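Metazoan TIR-STING fusion (Crassostrea gigas, PDB 6WT6) joins a TIR domain and a STING-type ligand-binding domain in one chain and probably serves innate immune signalling, as its relatives do. Local coordinates at residues 59-62 with 66-69; 32-37 with 75-80; 330-335 with 343-348; 215-220 with 351-356; 281-286 with 307-312. One frame throughout, in Å; residues are numbered along the deposited sequence.

Contact 1 (59-62 with 66-69)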
# COMPACT_ATOMS: atom_id res chain seq x y z
N THR A 59 -20.27 3.65 26.11
CA THR A 59 -20.65 2.32 25.66
C THR A 59 -19.43 1.65 25.04
O THR A 59 -18.83 2.18 24.11
CB THR A 59 -21.79 2.39 24.64
OG1 THR A 59 -23.00 2.79 25.31
CG2 THR A 59 -22.01 1.04 23.97
N CYS A 60 -19.07 0.48 25.56
CA CYS A 60 -17.86 -0.22 25.14
C CYS A 60 -18.19 -1.58 24.54
O CYS A 60 -19.29 -2.12 24.73
CB CYS A 60 -16.89 -0.39 26.31
SG CYS A 60 -16.13 1.13 26.89
N CYS A 61 -17.22 -2.12 23.82
CA CYS A 61 -17.28 -3.46 23.25
C CYS A 61 -16.26 -4.33 23.97
O CYS A 61 -15.06 -4.02 23.96
CB CYS A 61 -17.02 -3.44 21.75
SG CYS A 61 -16.95 -5.07 20.96
N PHE A 62 -16.73 -5.41 24.60
CA PHE A 62 -15.89 -6.28 25.41
C PHE A 62 -16.04 -7.71 24.91
O PHE A 62 -17.15 -8.24 24.88
CB PHE A 62 -16.29 -6.17 26.89
CG PHE A 62 -15.27 -6.74 27.84
CD1 PHE A 62 -14.08 -6.07 28.06
CD2 PHE A 62 -15.51 -7.92 28.52
CE1 PHE A 62 -13.14 -6.58 28.94
CE2 PHE A 62 -14.57 -8.43 29.40
CZ PHE A 62 -13.38 -7.76 29.61
N ASP A 66 -19.51 -9.52 24.75
CA ASP A 66 -20.18 -9.21 23.49
C ASP A 66 -19.93 -10.22 22.38
O ASP A 66 -20.79 -10.39 21.51
CB ASP A 66 -19.76 -7.80 23.01
CG ASP A 66 -20.07 -6.71 24.04
OD1 ASP A 66 -21.22 -6.66 24.54
OD2 ASP A 66 -19.17 -5.91 24.36
N PHE A 67 -18.78 -10.90 22.37
CA PHE A 67 -18.49 -11.88 21.32
C PHE A 67 -19.07 -13.24 21.72
O PHE A 67 -18.72 -13.78 22.77
CB PHE A 67 -16.99 -11.99 21.06
CG PHE A 67 -16.38 -10.76 20.44
CD1 PHE A 67 -17.20 -9.75 19.95
CD2 PHE A 67 -15.01 -10.61 20.35
CE1 PHE A 67 -16.65 -8.61 19.39
CE2 PHE A 67 -14.46 -9.47 19.78
CZ PHE A 67 -15.28 -8.47 19.30
N LEU A 68 -19.95 -13.77 20.87
CA LEU A 68 -20.54 -15.08 21.12
C LEU A 68 -19.44 -16.14 21.16
O LEU A 68 -18.37 -15.95 20.58
CB LEU A 68 -21.58 -15.40 20.04
CG LEU A 68 -22.69 -14.36 19.86
CD1 LEU A 68 -22.37 -13.40 18.72
CD2 LEU A 68 -24.05 -15.02 19.66
N PRO A 69 -19.69 -17.27 21.84
CA PRO A 69 -18.60 -18.24 22.06
C PRO A 69 -17.93 -18.74 20.78
O PRO A 69 -16.72 -18.96 20.78
CB PRO A 69 -19.30 -19.38 22.82
CG PRO A 69 -20.77 -19.17 22.62
CD PRO A 69 -20.94 -17.69 22.50
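D66 turns its side chain back along the short helical turn 63-66 and grips the backbone of F62, just before helix 63-66. Its CB lies 3.2 Å from F62 O, and CG stays close to the same carbonyl. CG stands beside the backbone N of D66 (chi1 -58°), and this brings OD2 into line with the F62 N-H. At the tip, D66 OD2 accepts the F62 N-H almost straight (178°), using the lone pair that points away from OD1; the modelled separation of 2.5 Å from F62 N is improbably short, and its exact length is doubtful. D66 OD2 also packs 3.3 Å from C61 CA. F62 O, another acceptor, is 3.1 Å from D66 OD2 and does not bond to it; it receives the backbone D66 N-H instead, at 2.7 Å. The peptide N-H and C=O of F62, which sits at the N-cap position of helix 63-66, thus both bond to D66, one through the side chain and one through the main chain. The F62 ring leads away from D66, touches helix 43-56 and stacks on Y37. The next residue, F67, leaves the helix and brings its ring obliquely beside C61 SG, which lies 3.9 Å from F67 CE1 and 4.8 Å from the ring centroid, a cysteine sulfur-aromatic contact. Helix 74-82 touches the F67 ring through V76, V77 and A80. D66, F67, L68 and P69 fit the RDxxPG signature (box 2) of TIR domains, and the arrangement is that of the BB loop leaving the second strand of the parallel sheet.

Contact 2 (32-37 with 75-80)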
# COMPACT_ATOMS: atom_id res chain seq x y z
N HIS A 32 -18.07 3.65 22.00
CA HIS A 32 -17.05 4.66 22.27
C HIS A 32 -15.66 4.05 22.27
O HIS A 32 -14.70 4.68 21.81
CB HIS A 32 -17.33 5.35 23.60
CG HIS A 32 -18.52 6.26 23.59
ND1 HIS A 32 -19.80 5.82 23.86
CD2 HIS A 32 -18.63 7.58 23.32
CE1 HIS A 32 -20.64 6.83 23.77
NE2 HIS A 32 -19.96 7.91 23.44
N ALA A 33 -15.52 2.83 22.79
CA ALA A 33 -14.20 2.23 22.92
C ALA A 33 -14.30 0.71 22.78
O ALA A 33 -15.21 0.09 23.32
CB ALA A 33 -13.55 2.59 24.25
N PHE A 34 -13.35 0.14 22.04
CA PHE A 34 -13.14 -1.30 22.02
C PHE A 34 -11.96 -1.61 22.92
O PHE A 34 -10.88 -1.03 22.76
CB PHE A 34 -12.87 -1.81 20.60
CG PHE A 34 -12.46 -3.26 20.54
CD1 PHE A 34 -13.39 -4.26 20.73
CD2 PHE A 34 -11.14 -3.61 20.30
CE1 PHE A 34 -13.02 -5.60 20.67
CE2 PHE A 34 -10.76 -4.95 20.24
CZ PHE A 34 -11.71 -5.94 20.43
N ILE A 35 -12.17 -2.52 23.87
CA ILE A 35 -11.13 -2.94 24.80
C ILE A 35 -10.47 -4.18 24.22
O ILE A 35 -11.05 -5.27 24.22
CB ILE A 35 -11.70 -3.19 26.20
CG1 ILE A 35 -12.22 -1.87 26.78
CG2 ILE A 35 -10.65 -3.80 27.11
CD1 ILE A 35 -12.82 -2.01 28.15
N SER A 36 -9.25 -4.02 23.71
CA SER A 36 -8.46 -5.11 23.16
C SER A 36 -7.54 -5.65 24.26
O SER A 36 -6.68 -4.93 24.76
CB SER A 36 -7.65 -4.65 21.96
OG SER A 36 -6.97 -5.73 21.34
N TYR A 37 -7.73 -6.92 24.61
CA TYR A 37 -6.98 -7.53 25.69
C TYR A 37 -6.63 -8.97 25.32
O TYR A 37 -7.29 -9.59 24.48
CB TYR A 37 -7.76 -7.50 27.01
CG TYR A 37 -9.05 -8.28 26.98
CD1 TYR A 37 -10.20 -7.75 26.39
CD2 TYR A 37 -9.14 -9.54 27.56
CE1 TYR A 37 -11.38 -8.46 26.36
CE2 TYR A 37 -10.32 -10.25 27.54
CZ TYR A 37 -11.44 -9.71 26.93
OH TYR A 37 -12.62 -10.42 26.91
N ASP A 75 -12.14 -11.27 12.06
CA ASP A 75 -13.00 -10.36 11.31
C ASP A 75 -14.09 -9.75 12.19
O ASP A 75 -14.48 -8.60 12.00
CB ASP A 75 -13.63 -11.09 10.13
CG ASP A 75 -14.45 -12.30 10.55
OD1 ASP A 75 -13.89 -13.11 11.32
OD2 ASP A 75 -15.61 -12.43 10.12
N VAL A 76 -14.61 -10.53 13.13
CA VAL A 76 -15.54 -9.98 14.12
C VAL A 76 -14.82 -8.94 14.97
O VAL A 76 -15.40 -7.91 15.35
CB VAL A 76 -16.14 -11.11 14.98
CG1 VAL A 76 -16.97 -10.54 16.12
CG2 VAL A 76 -16.99 -12.03 14.11
N VAL A 77 -13.55 -9.18 15.28
CA VAL A 77 -12.75 -8.20 16.00
C VAL A 77 -12.63 -6.92 15.19
O VAL A 77 -12.88 -5.81 15.70
CB VAL A 77 -11.37 -8.78 16.36
CG1 VAL A 77 -10.44 -7.69 16.87
CG2 VAL A 77 -11.52 -9.88 17.41
N VAL A 78 -12.25 -7.04 13.92
CA VAL A 78 -12.08 -5.86 13.08
C VAL A 78 -13.42 -5.18 12.83
O VAL A 78 -13.49 -3.94 12.76
CB VAL A 78 -11.36 -6.25 11.78
CG1 VAL A 78 -11.39 -5.10 10.78
CG2 VAL A 78 -9.93 -6.63 12.09
N ASP A 79 -14.51 -5.95 12.73
CA ASP A 79 -15.83 -5.34 12.69
C ASP A 79 -16.09 -4.51 13.95
O ASP A 79 -16.71 -3.44 13.88
CB ASP A 79 -16.91 -6.42 12.53
CG ASP A 79 -17.01 -6.94 11.11
OD1 ASP A 79 -16.33 -6.39 10.22
OD2 ASP A 79 -17.77 -7.91 10.88
N ALA A 80 -15.60 -4.98 15.10
CA ALA A 80 -15.76 -4.21 16.33
C ALA A 80 -14.86 -2.98 16.34
O ALA A 80 -15.27 -1.90 16.78
CB ALA A 80 -15.48 -5.09 17.55
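F34 and two residues of helix 74-82, V77 and A80, meet entirely through apolar atoms. The CB of A80 is 3.9 Å from F34 CD1 and almost as near to CE1, so the methyl sits obliquely beside one flank of the ring. Farther out, F34 CZ comes to 4.2 Å from V77 CG1, the valine crossing the phenylalanine at about a right angle. With CG anti to the F34 backbone N (chi1 172°), the ring leans out from the strand to the helix, along which A80 and V77 lie about one turn apart. No hydrogen bond joins the two segments; polar groups look elsewhere. S36 OG bonds to E104, and on the outer side of the helix D79 OD1 bonds to Y310 OH of the second subunit. Apolar contacts continue on that outer side, where V78 packs on M307 of the second subunit. On the other face of the strand, I35 meets A46 and L50 of helix 43-56. A33 to Y37 read as the box 1 strand of TIR domains, a central strand of a parallel sheet with helices on both faces in the flavodoxin-like TIR fold.

Contact 3 (330-335 with 343-348)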
# COMPACT_ATOMS: atom_id res chain seq x y z
N VAL A 330 9.73 5.25 -17.36
CA VAL A 330 10.02 6.56 -17.93
C VAL A 330 9.30 7.61 -17.09
O VAL A 330 8.11 7.87 -17.28
CB VAL A 330 9.59 6.65 -19.40
CG1 VAL A 330 9.92 8.03 -19.99
CG2 VAL A 330 10.23 5.53 -20.23
N PHE A 331 10.02 8.21 -16.14
CA PHE A 331 9.47 9.32 -15.37
C PHE A 331 9.75 10.63 -16.11
O PHE A 331 10.86 10.85 -16.61
CB PHE A 331 10.08 9.36 -13.97
CG PHE A 331 9.52 10.44 -13.10
CD1 PHE A 331 8.42 10.20 -12.29
CD2 PHE A 331 10.09 11.71 -13.08
CE1 PHE A 331 7.90 11.20 -11.48
CE2 PHE A 331 9.58 12.71 -12.27
CZ PHE A 331 8.49 12.45 -11.47
N TYR A 332 8.74 11.49 -16.18
CA TYR A 332 8.88 12.73 -16.93
C TYR A 332 7.90 13.76 -16.39
O TYR A 332 6.84 13.41 -15.86
CB TYR A 332 8.64 12.52 -18.43
CG TYR A 332 7.25 12.03 -18.76
CD1 TYR A 332 6.92 10.67 -18.70
CD2 TYR A 332 6.25 12.92 -19.15
CE1 TYR A 332 5.65 10.22 -19.01
CE2 TYR A 332 4.98 12.49 -19.46
CZ TYR A 332 4.68 11.14 -19.38
OH TYR A 332 3.41 10.70 -19.69
N LYS A 333 8.27 15.04 -16.54
CA LYS A 333 7.38 16.15 -16.22
C LYS A 333 6.41 16.34 -17.38
O LYS A 333 6.81 16.77 -18.47
CB LYS A 333 8.17 17.43 -15.98
CG LYS A 333 9.19 17.33 -14.87
CD LYS A 333 9.75 18.71 -14.49
CE LYS A 333 10.92 18.59 -13.53
NZ LYS A 333 11.29 19.89 -12.93
N ASP A 334 5.14 16.02 -17.15
CA ASP A 334 4.12 16.15 -18.20
C ASP A 334 3.61 17.59 -18.22
O ASP A 334 2.49 17.90 -17.79
CB ASP A 334 2.99 15.14 -17.97
CG ASP A 334 2.48 15.15 -16.54
OD1 ASP A 334 3.28 15.41 -15.62
OD2 ASP A 334 1.28 14.89 -16.34
N VAL A 335 4.46 18.48 -18.74
CA VAL A 335 4.18 19.91 -18.77
C VAL A 335 4.21 20.51 -20.17
O VAL A 335 3.90 21.70 -20.31
CB VAL A 335 5.14 20.69 -17.85
CG1 VAL A 335 5.04 20.22 -16.40
CG2 VAL A 335 6.58 20.59 -18.36
N PRO A 343 7.75 12.86 -28.31
CA PRO A 343 8.56 12.06 -29.25
C PRO A 343 10.06 12.12 -29.00
O PRO A 343 10.73 11.08 -29.08
CB PRO A 343 8.18 12.64 -30.61
CG PRO A 343 6.77 13.04 -30.44
CD PRO A 343 6.69 13.60 -29.04
N ARG A 344 10.61 13.30 -28.70
CA ARG A 344 12.05 13.40 -28.49
C ARG A 344 12.47 12.71 -27.20
O ARG A 344 13.57 12.14 -27.12
CB ARG A 344 12.50 14.86 -28.48
CG ARG A 344 14.00 15.04 -28.33
CD ARG A 344 14.43 16.47 -28.61
NE ARG A 344 14.16 16.86 -29.99
CZ ARG A 344 13.15 17.64 -30.37
NH1 ARG A 344 12.31 18.12 -29.46
NH2 ARG A 344 12.99 17.95 -31.65
N LEU A 345 11.62 12.74 -26.17
CA LEU A 345 11.93 12.05 -24.93
C LEU A 345 11.99 10.54 -25.14
O LEU A 345 12.91 9.87 -24.66
CB LEU A 345 10.90 12.41 -23.87
CG LEU A 345 10.94 11.52 -22.62
CD1 LEU A 345 12.26 11.70 -21.89
CD2 LEU A 345 9.76 11.83 -21.71
N ILE A 346 11.01 9.99 -25.87
CA ILE A 346 10.95 8.54 -26.06
C ILE A 346 12.10 8.06 -26.93
O ILE A 346 12.72 7.03 -26.64
CB ILE A 346 9.58 8.13 -26.64
CG1 ILE A 346 8.45 8.55 -25.70
CG2 ILE A 346 9.54 6.63 -26.89
CD1 ILE A 346 7.06 8.25 -26.24
N CYS A 347 12.39 8.78 -28.02
CA CYS A 347 13.53 8.43 -28.87
C CYS A 347 14.83 8.41 -28.07
O CYS A 347 15.69 7.56 -28.29
CB CYS A 347 13.65 9.40 -30.04
SG CYS A 347 12.48 9.15 -31.37
N ASN A 348 14.98 9.35 -27.14
CA ASN A 348 16.16 9.34 -26.29
C ASN A 348 16.20 8.08 -25.43
O ASN A 348 17.27 7.47 -25.27
CB ASN A 348 16.18 10.59 -25.41
CG ASN A 348 17.00 11.71 -26.02
OD1 ASN A 348 18.23 11.69 -25.98
ND2 ASN A 348 16.32 12.71 -26.56
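L345 bridges two residues of strand 327-332 with a single methyl, CD2. That methyl lies 3.5 Å from Y332 CB and 3.9 Å from Y332 CG, touching the root of the tyrosine rather than its hydroxyl end; against the ring the approach is oblique. The two side chains cross at about a right angle. V330, two residues back and on the same side of the strand, reaches out to meet the leucine tip to tip, its CG1 4.2 Å from L345 CD2. Y332 holds CG between its backbone N and carbonyl carbon (chi1 62°), which turns the ring across the strand, so that L345 meets CB and CG. L345 has CG on the far side from its own N (chi1 167°) and so extends from the helix to the strand. Within the helix, N348 ND2 makes a local bond to R344 O, one turn back, at 2.9 Å (157°). The backbone N of N348 reaches the same R344 O at 3.1 Å from the opposite face of its carbonyl plane. Beyond the strand D334 centres an inverse gamma turn, and its OD2 bonds to S223 OG. The Y332 side chain touches Y279 of strand 272-279, while V330 touches F217 of the adjoining strand 212-221. On the reverse side of the strand, F331 meets the F220 ring and D75 of the second subunit. Strand 327-332 is one of the two edge strands of its mixed sheet within this chain, with helix 341-356 lying over one face, where I346 also presses on F219 and F275.

Contact 4 (215-220 with 351-356)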
# COMPACT_ATOMS: atom_id res chain seq x y z
N LYS A 215 12.65 -3.87 -24.30
CA LYS A 215 11.97 -3.64 -23.04
C LYS A 215 10.59 -3.04 -23.24
O LYS A 215 10.26 -2.46 -24.28
CB LYS A 215 12.81 -2.72 -22.14
CG LYS A 215 14.17 -3.29 -21.74
CD LYS A 215 14.85 -2.37 -20.73
CE LYS A 215 16.22 -2.89 -20.33
NZ LYS A 215 17.16 -2.98 -21.48
N LEU A 216 9.76 -3.19 -22.20
CA LEU A 216 8.47 -2.52 -22.12
C LEU A 216 8.66 -1.20 -21.39
O LEU A 216 9.10 -1.18 -20.24
CB LEU A 216 7.46 -3.40 -21.38
CG LEU A 216 6.09 -2.78 -21.11
CD1 LEU A 216 5.38 -2.48 -22.43
CD2 LEU A 216 5.25 -3.69 -20.23
N PHE A 217 8.36 -0.09 -22.07
CA PHE A 217 8.54 1.23 -21.49
C PHE A 217 7.28 1.62 -20.72
O PHE A 217 6.18 1.64 -21.28
CB PHE A 217 8.87 2.25 -22.58
CG PHE A 217 10.26 2.11 -23.13
CD1 PHE A 217 11.27 2.96 -22.71
CD2 PHE A 217 10.56 1.10 -24.03
CE1 PHE A 217 12.55 2.82 -23.20
CE2 PHE A 217 11.84 0.96 -24.53
CZ PHE A 217 12.84 1.82 -24.11
N LEU A 218 7.45 1.89 -19.43
CA LEU A 218 6.35 2.21 -18.53
C LEU A 218 6.41 3.69 -18.20
O LEU A 218 7.41 4.18 -17.67
CB LEU A 218 6.43 1.37 -17.26
CG LEU A 218 6.41 -0.15 -17.43
CD1 LEU A 218 6.82 -0.82 -16.13
CD2 LEU A 218 5.03 -0.62 -17.88
N PHE A 219 5.34 4.41 -18.52
CA PHE A 219 5.35 5.87 -18.47
C PHE A 219 4.78 6.36 -17.15
O PHE A 219 3.71 5.91 -16.71
CB PHE A 219 4.57 6.45 -19.66
CG PHE A 219 5.28 6.26 -20.97
CD1 PHE A 219 6.20 7.19 -21.42
CD2 PHE A 219 5.05 5.12 -21.73
CE1 PHE A 219 6.86 7.00 -22.62
CE2 PHE A 219 5.72 4.93 -22.93
CZ PHE A 219 6.62 5.87 -23.37
N PHE A 220 5.52 7.27 -16.52
CA PHE A 220 5.25 7.74 -15.16
C PHE A 220 5.25 9.27 -15.20
O PHE A 220 6.26 9.91 -14.85
CB PHE A 220 6.31 7.19 -14.19
CG PHE A 220 5.94 7.28 -12.73
CD1 PHE A 220 5.25 8.38 -12.23
CD2 PHE A 220 6.32 6.28 -11.86
CE1 PHE A 220 4.93 8.45 -10.88
CE2 PHE A 220 6.00 6.35 -10.51
CZ PHE A 220 5.30 7.43 -10.02
N LYS A 351 16.94 4.85 -27.66
CA LYS A 351 18.34 4.76 -28.06
C LYS A 351 19.24 4.41 -26.87
O LYS A 351 20.21 3.67 -27.02
CB LYS A 351 18.78 6.07 -28.70
CG LYS A 351 18.09 6.37 -30.02
CD LYS A 351 18.47 7.74 -30.57
CE LYS A 351 17.80 8.00 -31.91
NZ LYS A 351 18.18 9.31 -32.49
N ASN A 352 18.92 4.94 -25.69
CA ASN A 352 19.69 4.60 -24.49
C ASN A 352 19.59 3.11 -24.18
O ASN A 352 20.59 2.48 -23.80
CB ASN A 352 19.20 5.44 -23.31
CG ASN A 352 20.03 5.22 -22.06
OD1 ASN A 352 21.24 5.43 -22.06
ND2 ASN A 352 19.37 4.81 -20.98
N GLN A 353 18.40 2.53 -24.33
CA GLN A 353 18.24 1.12 -24.02
C GLN A 353 18.89 0.23 -25.08
O GLN A 353 19.36 -0.86 -24.75
CB GLN A 353 16.76 0.78 -23.87
CG GLN A 353 16.10 1.48 -22.69
CD GLN A 353 16.81 1.21 -21.38
OE1 GLN A 353 17.25 0.08 -21.12
NE2 GLN A 353 16.95 2.24 -20.56
N LEU A 354 18.92 0.68 -26.33
CA LEU A 354 19.58 -0.10 -27.37
C LEU A 354 21.09 -0.17 -27.15
O LEU A 354 21.72 -1.18 -27.48
CB LEU A 354 19.27 0.48 -28.75
CG LEU A 354 17.87 0.22 -29.31
CD1 LEU A 354 17.58 1.11 -30.50
CD2 LEU A 354 17.72 -1.24 -29.71
N ARG A 355 21.68 0.89 -26.58
CA ARG A 355 23.09 0.86 -26.21
C ARG A 355 23.36 -0.24 -25.20
O ARG A 355 24.31 -1.03 -25.35
CB ARG A 355 23.52 2.22 -25.65
CG ARG A 355 24.36 3.05 -26.59
CD ARG A 355 24.72 4.40 -25.96
NE ARG A 355 23.54 5.21 -25.70
CZ ARG A 355 22.96 6.00 -26.61
NH1 ARG A 355 23.46 6.07 -27.84
NH2 ARG A 355 21.88 6.70 -26.29
N LYS A 356 22.55 -0.31 -24.14
CA LYS A 356 22.78 -1.29 -23.09
C LYS A 356 22.56 -2.72 -23.58
O LYS A 356 23.22 -3.65 -23.10
CB LYS A 356 21.87 -0.99 -21.90
CG LYS A 356 22.08 0.39 -21.31
CD LYS A 356 21.03 0.69 -20.25
CE LYS A 356 21.31 2.02 -19.56
NZ LYS A 356 22.59 1.97 -18.80
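The ring of F217 and the amide of Q353 are turned steeply against each other, their planes 74° apart, and it is the aliphatic part of the glutamine that touches the ring. Q353 CG lies 3.6 Å from F217 CZ and 3.8 Å from CE1, an oblique approach, and the two side chains slide past each other in opposite directions. A bend at chi2 (-55°) then turns the glutamine amide from the ring to K215. There Q353 OE1 accepts from K215 NZ at 3.1 Å, the donor lying in the carbonyl plane with a C=O...N angle of 150°. The lysine runs across the glutamine at about a right angle, and its chain is close too: K215 CE is 3.2 Å and CD 3.5 Å from Q353 OE1. NZ has a stronger partner in E357, just past the helix, with which it forms a salt bridge, so the ammonium group is shared between a carboxylate and a neutral amide at the helix end. F217 also touches K328 and V330 of the adjoining strand 327-332. L216 and L218 point to the other side of the sheet, meeting I191, L195 and Y183 of helix 176-204. Helix 341-356, the last of the modelled chain, therefore lies on one face and helix 176-204 on the other, the layered alpha/beta arrangement of the STING ligand-binding domain.

Contact 5 (281-286 with 307-312)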
# COMPACT_ATOMS: atom_id res chain seq x y z
N GLY A 281 -0.67 2.28 -14.74
CA GLY A 281 -2.04 2.70 -14.47
C GLY A 281 -2.32 2.97 -13.00
O GLY A 281 -3.20 3.77 -12.67
N VAL A 282 -1.57 2.32 -12.10
CA VAL A 282 -1.87 2.44 -10.68
C VAL A 282 -1.61 3.85 -10.16
O VAL A 282 -2.26 4.29 -9.20
CB VAL A 282 -1.07 1.38 -9.89
CG1 VAL A 282 0.42 1.71 -9.88
CG2 VAL A 282 -1.61 1.26 -8.46
N ILE A 283 -0.69 4.60 -10.78
CA ILE A 283 -0.37 5.93 -10.26
C ILE A 283 -1.53 6.90 -10.41
O ILE A 283 -1.61 7.88 -9.67
CB ILE A 283 0.90 6.50 -10.93
CG1 ILE A 283 0.62 6.89 -12.38
CG2 ILE A 283 2.04 5.50 -10.84
CD1 ILE A 283 1.86 7.33 -13.15
N HIS A 284 -2.47 6.62 -11.33
CA HIS A 284 -3.62 7.50 -11.51
C HIS A 284 -4.44 7.62 -10.24
O HIS A 284 -5.14 8.62 -10.04
CB HIS A 284 -4.49 6.99 -12.66
CG HIS A 284 -5.48 8.00 -13.16
ND1 HIS A 284 -5.12 9.02 -14.01
CD2 HIS A 284 -6.80 8.15 -12.93
CE1 HIS A 284 -6.18 9.75 -14.29
NE2 HIS A 284 -7.22 9.25 -13.64
N THR A 285 -4.37 6.61 -9.37
CA THR A 285 -5.07 6.66 -8.09
C THR A 285 -4.61 7.84 -7.25
O THR A 285 -5.43 8.50 -6.60
CB THR A 285 -4.85 5.34 -7.34
OG1 THR A 285 -5.55 4.29 -8.03
CG2 THR A 285 -5.34 5.43 -5.91
N MET A 286 -3.31 8.13 -7.26
CA MET A 286 -2.80 9.27 -6.49
C MET A 286 -3.32 10.59 -7.05
O MET A 286 -3.59 11.53 -6.29
CB MET A 286 -1.27 9.24 -6.46
CG MET A 286 -0.71 8.19 -5.51
SD MET A 286 1.08 7.99 -5.61
CE MET A 286 1.26 7.14 -7.18
N MET A 307 7.20 8.82 -5.44
CA MET A 307 8.62 8.46 -5.49
C MET A 307 8.93 7.27 -4.59
O MET A 307 9.83 6.49 -4.90
CB MET A 307 9.49 9.66 -5.09
CG MET A 307 9.46 10.82 -6.08
SD MET A 307 9.39 10.26 -7.80
CE MET A 307 11.06 9.71 -8.05
N ARG A 308 8.21 7.12 -3.47
CA ARG A 308 8.32 5.91 -2.68
C ARG A 308 7.83 4.70 -3.48
O ARG A 308 8.47 3.65 -3.48
CB ARG A 308 7.53 6.05 -1.38
CG ARG A 308 8.20 6.92 -0.34
CD ARG A 308 7.23 7.22 0.78
NE ARG A 308 7.87 7.91 1.89
CZ ARG A 308 7.22 8.41 2.93
NH1 ARG A 308 5.90 8.31 3.00
NH2 ARG A 308 7.88 9.02 3.90
N PHE A 309 6.68 4.85 -4.15
CA PHE A 309 6.20 3.80 -5.04
C PHE A 309 7.24 3.48 -6.11
O PHE A 309 7.55 2.31 -6.37
CB PHE A 309 4.88 4.21 -5.68
CG PHE A 309 4.52 3.40 -6.90
CD1 PHE A 309 4.11 2.07 -6.79
CD2 PHE A 309 4.59 3.97 -8.17
CE1 PHE A 309 3.78 1.34 -7.92
CE2 PHE A 309 4.26 3.23 -9.29
CZ PHE A 309 3.86 1.91 -9.17
N TYR A 310 7.77 4.52 -6.75
CA TYR A 310 8.77 4.35 -7.79
C TYR A 310 9.99 3.60 -7.27
O TYR A 310 10.50 2.68 -7.93
CB TYR A 310 9.16 5.73 -8.33
CG TYR A 310 10.22 5.76 -9.41
CD1 TYR A 310 10.01 5.15 -10.64
CD2 TYR A 310 11.42 6.43 -9.20
CE1 TYR A 310 10.98 5.19 -11.62
CE2 TYR A 310 12.39 6.47 -10.18
CZ TYR A 310 12.16 5.85 -11.39
OH TYR A 310 13.13 5.89 -12.36
N LEU A 311 10.45 3.95 -6.07
CA LEU A 311 11.61 3.29 -5.48
C LEU A 311 11.29 1.85 -5.10
O LEU A 311 12.12 0.95 -5.31
CB LEU A 311 12.08 4.09 -4.27
CG LEU A 311 13.20 3.54 -3.40
CD1 LEU A 311 14.42 3.23 -4.25
CD2 LEU A 311 13.54 4.55 -2.32
N THR A 312 10.11 1.60 -4.53
CA THR A 312 9.77 0.25 -4.08
C THR A 312 9.60 -0.69 -5.27
O THR A 312 10.04 -1.84 -5.23
CB THR A 312 8.51 0.28 -3.23
OG1 THR A 312 8.67 1.20 -2.15
CG2 THR A 312 8.23 -1.11 -2.66
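F309 pushes its ring from helix 299-319 into the angle between V282 and I283, which meet it from different directions. V282 comes from the opposite direction to the phenylalanine, its CG1 meeting the ring obliquely, 3.5 Å from F309 CZ and 3.9 Å from CE1. I283 crosses F309 at about a right angle and uses its CG2 branch, 3.5 Å from F309 CE2 and 4.0 Å from CD2. This methyl too approaches the ring obliquely, along one flank, whereas that of V282 lies near the far end. F309 reaches them because its CG lies opposite the backbone N (chi1 162°), extending the ring from the helix. On the partner side, V282 holds CG1 between its N and carbonyl carbon (chi1 70°), presenting that methyl to CZ. The backbone of 281-286 is wound by bonds three residues apart: H284 N to G281 O, T285 N to V282 O and M286 N to I283 O. This places V282 and I283 on adjacent positions of one turn. In helix 299-319, T312 OG1 donates to R308 O at 2.8 Å from above the carbonyl plane, while T312 N approaches that oxygen from the opposite face. F179 of helix 176-204 touches both V282 and F309. The far side of helix 299-319 meets the second subunit, where R308 NE bonds to L106 O and Y310 and L311 pack on V78. The arrangement is an apolar junction of the STING ligand-binding domain, between the helically wound segment leading into helix 284-291 and the long helix 299-319.

In the fold
Contacts 1 and 2 belong to the TIR domain, their centres 8 Å apart, joined through neighbouring strands 60-62 and 31-36; contact 1 falls between the segments of contact 2. The STING domain follows: contacts 5 and 3, in that order, both fall between the segments of contact 4. Contacts 3 and 4 share helix 341-356 and adjoining strands 327-332 and 212-221, with centres 11 Å apart. Contact 5, centres about 18 and 19 Å away, touches them through F331 on M307 and F220 on F309. Contacts 1 and 3 have centres 57 Å apart. Contacts 2, 3 and 5 touch the second subunit, where TIR helix 74-82 of one chain meets STING elements of the other, tying the domains together across the dimer.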